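Local coordinates for extracellular matrix-binding protein EbhA (Staphylococcus aureus, PDB 2DGJ), which acts as a cell wall-associated adhesin that probably binds extracellular matrix, this fragment being a rod-like stretch of its repeated three-helix bundles, at the interface of chains A and B. Sequence-based numbering; all coordinates share one arbitrary frame. Chains: chain A/B, hypothetical protein ebhA.

The three contacts are spread along two elongated copies of the same fragment lying side by side. Contact 1 and contact 2 are neighbours, their C-alpha centres about 25 Å apart, while contact 3 lies about 64 Å from contact 2 and 87 Å from contact 1. Helix 27-45 of chain B supplies residues to both contact 1 and contact 2, and helix 180-194 of chain A also reaches both. B:Lys46 meets A:Glu201 in contact 1 and A:Lys46 meets B:Glu201 in contact 3, as expected of a two-fold arrangement, though the side chains differ in detail. The pairing may be a feature of the crystal.

Contact 1: the interface of chains A and B. Residues chain A 192, 195-197, 201; chain B 39, 42-43, 46.
The methyl of A:Ala195 rests on helix 27-45 of chain B, in an interface between two copies of the Ebh helical-bundle rod; the chain B residues belong to a FIVAR repeat. A:Ala195 CB lies 3.7 Å from B:Ile43 CG1 and 3.8 Å from the methyl carbon of B:Ala42, CB, with B:Ala39 one turn earlier on the same helix. CG1 of B:Ile43 stands anti to its own carbonyl carbon (chi1 -79°), which puts CG1, rather than CG2, against the methyl and carbonyl oxygen of A:Ala195. At the margin, B:Ala42 CB touches the backbone carbonyl oxygen of A:Arg192, near the end of helix 180-194. Small side chains on both sides probably let the backbones come near each other.

Outside this apolar centre the contact turns polar around B:Lys46, just past its helix. Its CG sits between backbone N and carbonyl carbon (chi1 42°), and further bends at chi2 and chi3 fold the chain against the segment from A:Ala195 to A:Leu197. The ammonium NZ gives a hydrogen bond of 2.7 Å to the backbone O of A:Leu197, almost end-on to the carbonyl at 162°. CE crowds the same oxygen, so the donor geometry is strained and its detail uncertain. A:Glu201, near the start of helix 199-215, meets the lysine chain at about a right angle. Its carboxylate OE2 is 3.7 Å from B:Lys46 NZ, a long, weak salt bridge; the placement of OE2, too close to the lysine methylenes, is doubtful.

Contact 2: the interface of chains A and B. Residues chain A 123-124, 127-128, 180; chain B 27.
The carboxamide of B:Gln27 lies against one turn of helix 112-135 of chain A, a side-chain-to-backbone contact between two Ebh rods. Its snug part is at A:Thr124. The amide nitrogen NE2 of B:Gln27 donates a hydrogen bond of 2.8 Å to the backbone O of A:Thr124, nearly straight at 175° about the hydrogen. The nitrogen meets the carbonyl on a lone pair, at 126° to the C=O, and the acceptor lies almost in the glutamine's amide plane. B:Gln27 CG is anti to the backbone N (chi1 -166°), and the extended chain beyond it carries the amide across to chain A. The amide oxygen OE1 of B:Gln27 packs on A:Thr124 CA at 3.2 Å. The methyl carbon CG2 of A:Thr124 is 3.7 Å from the same OE1 of B:Gln27. The two side chains cross at about a right angle.

The surroundings are looser. NE2 of B:Gln27 passes A:Ala128 N at 3.4 Å, and A:Gly127 offers only backbone, its C 3.6 Å from NE2 of B:Gln27. A:Lys180 stays farther away, its CE 4.4 Å from B:Gln27 NE2, and A:Asn123 contributes little surface. B:Gln27 begins helix 27-45, whereas its acceptor lies midway along the long helix 112-135, with A:Lys180 at the start of helix 180-194.

Contact 3: the interface of chains A and B. Residues chain A 46, 53; chain B 147, 200-201, 204.
B:Arg204 and A:Asp53 pair across this interface between two Ebh rods, each a string of three-helix bundles; A:Asp53 belongs to a FIVAR repeat, while B:Glu201 and B:Arg204, on helix 199-216, fall within a GA module sequence. The ionic interaction is a salt bridge of 3.0 Å between guanidinium NH2 of B:Arg204 and carboxylate OD2 of A:Asp53. OD2 sits over the guanidinium face rather than at its edge, so no N-H is directed at it; the two planes are 44° apart. The extended arginine chain carries the guanidinium out to the aspartate, which crosses it obliquely. A:Asp53 follows a break in the modelled chain and fits too tightly against B:Ala200 and B:Arg204, so the detail of this pairing is doubtful. In a second pair of opposite charges, A:Lys46 and B:Glu201 cross at about a right angle. The glutamate's bend at chi2 (46°) turns its carboxylate toward the lysine, where OE2 of B:Glu201 meets A:Lys46 CE at 3.3 Å. A:Lys46 NZ is 4.2 Å from B:Glu201 OE2, and any attraction is probably weak.

Carbon packing is limited to CB of A:Asp53, on the same guanidinium face towards its rim, 3.6 Å from B:Arg204 CZ.

A hydrogen bond links two helices of chain B. Backbone N of B:Ala200 donates to side-chain OD1 of B:Asn147 over 2.9 Å, on a lone pair. This ties the start of helix 199-216 to the short helix 146-149.

Contact 1: the interface of chains A and B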
loop_
_atom_site.group_PDB
_atom_site.type_symbol
_atom_site.label_atom_id
_atom_site.label_comp_id
_atom_site.label_asym_id
_atom_site.label_seq_id
_atom_site.Cartn_x
_atom_site.Cartn_y
_atom_site.Cartn_z
ATOM N N ARG A 192 30.423 -5.131 -10.652
ATOM C CA ARG A 192 31.031 -5.969 -11.678
ATOM C C ARG A 192 32.448 -5.550 -12.076
ATOM O O ARG A 192 33.301 -6.401 -12.350
ATOM C CB ARG A 192 30.109 -6.027 -12.902
ATOM C CG ARG A 192 28.855 -6.837 -12.597
ATOM C CD ARG A 192 27.854 -6.937 -13.739
ATOM N NE ARG A 192 26.793 -7.880 -13.381
ATOM C CZ ARG A 192 25.649 -8.032 -14.044
ATOM N NH1 ARG A 192 25.388 -7.289 -15.111
ATOM N NH2 ARG A 192 24.756 -8.925 -13.626
ATOM N N ALA A 195 34.749 -6.624 -9.134
ATOM C CA ALA A 195 34.890 -8.073 -9.075
ATOM C C ALA A 195 35.700 -8.566 -10.261
ATOM O O ALA A 195 36.075 -9.737 -10.319
ATOM C CB ALA A 195 33.521 -8.734 -9.074
ATOM N N ALA A 196 35.962 -7.668 -11.208
ATOM C CA ALA A 196 36.721 -8.007 -12.402
ATOM C C ALA A 196 38.231 -7.833 -12.205
ATOM O O ALA A 196 39.020 -8.510 -12.870
ATOM C CB ALA A 196 36.237 -7.158 -13.580
ATOM N N LEU A 197 38.630 -6.927 -11.309
ATOM C CA LEU A 197 40.053 -6.693 -11.041
ATOM C C LEU A 197 40.760 -8.036 -10.925
ATOM O O LEU A 197 40.355 -8.874 -10.133
ATOM C CB LEU A 197 40.239 -5.890 -9.749
ATOM C CG LEU A 197 40.152 -4.358 -9.789
ATOM C CD1 LEU A 197 40.026 -3.849 -11.223
ATOM C CD2 LEU A 197 38.970 -3.912 -8.954
ATOM N N GLU A 201 45.367 -12.607 -9.985
ATOM C CA GLU A 201 45.562 -13.672 -10.961
ATOM C C GLU A 201 46.726 -13.403 -11.909
ATOM O O GLU A 201 47.444 -14.321 -12.282
ATOM C CB GLU A 201 44.286 -13.904 -11.772
ATOM C CG GLU A 201 43.158 -14.519 -10.968
ATOM C CD GLU A 201 42.174 -13.492 -10.434
ATOM O OE1 GLU A 201 42.606 -12.397 -10.013
ATOM O OE2 GLU A 201 40.962 -13.790 -10.427
ATOM N N ALA B 39 28.672 -10.065 -9.070
ATOM C CA ALA B 39 30.093 -10.208 -8.775
ATOM C C ALA B 39 30.568 -11.606 -9.146
ATOM O O ALA B 39 31.631 -11.774 -9.743
ATOM C CB ALA B 39 30.363 -9.938 -7.280
ATOM N N ALA B 42 31.329 -11.922 -12.847
ATOM C CA ALA B 42 32.561 -11.205 -13.163
ATOM C C ALA B 42 33.791 -11.920 -12.596
ATOM O O ALA B 42 34.812 -12.061 -13.276
ATOM C CB ALA B 42 32.478 -9.772 -12.620
ATOM N N ILE B 43 33.697 -12.375 -11.351
ATOM C CA ILE B 43 34.805 -13.080 -10.723
ATOM C C ILE B 43 35.108 -14.352 -11.507
ATOM O O ILE B 43 36.240 -14.833 -11.522
ATOM C CB ILE B 43 34.468 -13.447 -9.255
ATOM C CG1 ILE B 43 34.644 -12.212 -8.366
ATOM C CG2 ILE B 43 35.358 -14.585 -8.771
ATOM C CD1 ILE B 43 34.408 -12.465 -6.888
ATOM N N LYS B 46 37.172 -13.467 -14.845
ATOM C CA LYS B 46 38.581 -13.115 -14.662
ATOM C C LYS B 46 39.488 -14.327 -14.486
ATOM O O LYS B 46 40.700 -14.178 -14.313
ATOM C CB LYS B 46 38.731 -12.211 -13.437
ATOM C CG LYS B 46 37.869 -12.674 -12.285
ATOM C CD LYS B 46 38.530 -12.519 -10.931
ATOM C CE LYS B 46 38.613 -11.076 -10.488
ATOM N NZ LYS B 46 39.024 -10.980 -9.057
#

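Contact 2: the interface of chains A and B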
loop_
_atom_site.group_PDB
_atom_site.type_symbol
_atom_site.label_atom_id
_atom_site.label_comp_id
_atom_site.label_asym_id
_atom_site.label_seq_id
_atom_site.Cartn_x
_atom_site.Cartn_y
_atom_site.Cartn_z
ATOM N N ASN A 123 11.833 6.112 -0.283
ATOM C CA ASN A 123 12.570 5.159 0.537
ATOM C C ASN A 123 13.355 4.191 -0.338
ATOM O O ASN A 123 14.478 3.826 -0.015
ATOM C CB ASN A 123 11.624 4.367 1.443
ATOM C CG ASN A 123 10.999 5.221 2.522
ATOM O OD1 ASN A 123 10.028 5.931 2.282
ATOM N ND2 ASN A 123 11.564 5.161 3.721
ATOM N N THR A 124 12.747 3.770 -1.440
ATOM C CA THR A 124 13.407 2.854 -2.366
ATOM C C THR A 124 14.651 3.516 -2.972
ATOM O O THR A 124 15.738 2.928 -2.991
ATOM C CB THR A 124 12.455 2.451 -3.508
ATOM O OG1 THR A 124 11.329 1.745 -2.974
ATOM C CG2 THR A 124 13.171 1.569 -4.510
ATOM N N GLY A 127 17.283 3.854 -0.524
ATOM C CA GLY A 127 17.865 2.550 -0.269
ATOM C C GLY A 127 18.905 2.211 -1.320
ATOM O O GLY A 127 19.965 1.676 -1.010
ATOM N N ALA A 128 18.597 2.530 -2.572
ATOM C CA ALA A 128 19.507 2.262 -3.680
ATOM C C ALA A 128 20.751 3.139 -3.575
ATOM O O ALA A 128 21.870 2.671 -3.798
ATOM C CB ALA A 128 18.794 2.509 -4.999
ATOM N N LYS A 180 16.002 5.782 -10.001
ATOM C CA LYS A 180 16.266 4.506 -9.347
ATOM C C LYS A 180 16.994 3.576 -10.311
ATOM O O LYS A 180 17.985 2.940 -9.951
ATOM C CB LYS A 180 14.936 3.884 -8.906
ATOM C CG LYS A 180 14.963 2.395 -8.569
ATOM C CD LYS A 180 15.909 2.084 -7.441
ATOM C CE LYS A 180 15.580 0.730 -6.830
ATOM N NZ LYS A 180 15.327 -0.293 -7.878
ATOM N N GLN B 27 14.611 -4.597 0.984
ATOM C CA GLN B 27 15.301 -4.093 -0.196
ATOM C C GLN B 27 16.797 -4.381 -0.135
ATOM O O GLN B 27 17.365 -4.948 -1.069
ATOM C CB GLN B 27 15.073 -2.588 -0.347
ATOM C CG GLN B 27 15.464 -2.041 -1.718
ATOM C CD GLN B 27 15.219 -0.549 -1.839
ATOM O OE1 GLN B 27 14.210 -0.037 -1.356
ATOM N NE2 GLN B 27 16.135 0.155 -2.498
#

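Contact 3: the interface of chains A and B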
loop_
_atom_site.group_PDB
_atom_site.type_symbol
_atom_site.label_atom_id
_atom_site.label_comp_id
_atom_site.label_asym_id
_atom_site.label_seq_id
_atom_site.Cartn_x
_atom_site.Cartn_y
_atom_site.Cartn_z
ATOM N N LYS A 46 -41.360 10.293 -1.674
ATOM C CA LYS A 46 -42.618 10.318 -0.936
ATOM C C LYS A 46 -43.482 11.528 -1.280
ATOM O O LYS A 46 -44.700 11.411 -1.402
ATOM C CB LYS A 46 -42.339 10.291 0.568
ATOM C CG LYS A 46 -42.115 8.901 1.125
ATOM C CD LYS A 46 -41.296 8.942 2.413
ATOM C CE LYS A 46 -41.873 9.900 3.448
ATOM N NZ LYS A 46 -40.998 9.984 4.662
ATOM N N ASP A 53 -44.009 17.639 7.447
ATOM C CA ASP A 53 -43.369 16.811 6.432
ATOM C C ASP A 53 -43.024 17.629 5.207
ATOM O O ASP A 53 -43.416 17.389 4.067
ATOM C CB ASP A 53 -44.239 15.606 6.115
ATOM C CG ASP A 53 -44.494 14.758 7.348
ATOM O OD1 ASP A 53 -43.517 14.298 7.989
ATOM O OD2 ASP A 53 -45.678 14.566 7.681
ATOM N N ASN B 147 -45.474 7.961 11.929
ATOM C CA ASN B 147 -44.981 7.869 10.560
ATOM C C ASN B 147 -44.772 6.414 10.174
ATOM O O ASN B 147 -44.781 6.073 8.996
ATOM C CB ASN B 147 -43.675 8.636 10.392
ATOM C CG ASN B 147 -43.237 8.720 8.941
ATOM O OD1 ASN B 147 -43.979 9.199 8.086
ATOM N ND2 ASN B 147 -42.024 8.260 8.658
ATOM N N ALA B 200 -46.847 9.685 7.632
ATOM C CA ALA B 200 -47.101 11.118 7.637
ATOM C C ALA B 200 -47.949 11.512 6.434
ATOM O O ALA B 200 -48.892 12.295 6.554
ATOM C CB ALA B 200 -45.782 11.864 7.617
ATOM N N GLU B 201 -47.601 10.967 5.273
ATOM C CA GLU B 201 -48.323 11.248 4.042
ATOM C C GLU B 201 -49.729 10.667 4.071
ATOM O O GLU B 201 -50.683 11.338 3.675
ATOM C CB GLU B 201 -47.554 10.686 2.845
ATOM C CG GLU B 201 -46.511 11.629 2.264
ATOM C CD GLU B 201 -45.644 12.298 3.322
ATOM O OE1 GLU B 201 -46.171 13.126 4.098
ATOM O OE2 GLU B 201 -44.431 12.000 3.375
ATOM N N ARG B 204 -52.038 12.930 6.000
ATOM C CA ARG B 204 -52.391 14.148 5.285
ATOM C C ARG B 204 -53.318 13.842 4.115
ATOM O O ARG B 204 -54.187 14.647 3.779
ATOM C CB ARG B 204 -51.120 14.859 4.814
ATOM C CG ARG B 204 -50.152 15.103 5.962
ATOM C CD ARG B 204 -49.050 16.101 5.645
ATOM N NE ARG B 204 -48.244 16.353 6.839
ATOM C CZ ARG B 204 -47.278 17.263 6.924
ATOM N NH1 ARG B 204 -46.976 18.019 5.878
ATOM N NH2 ARG B 204 -46.610 17.411 8.061
#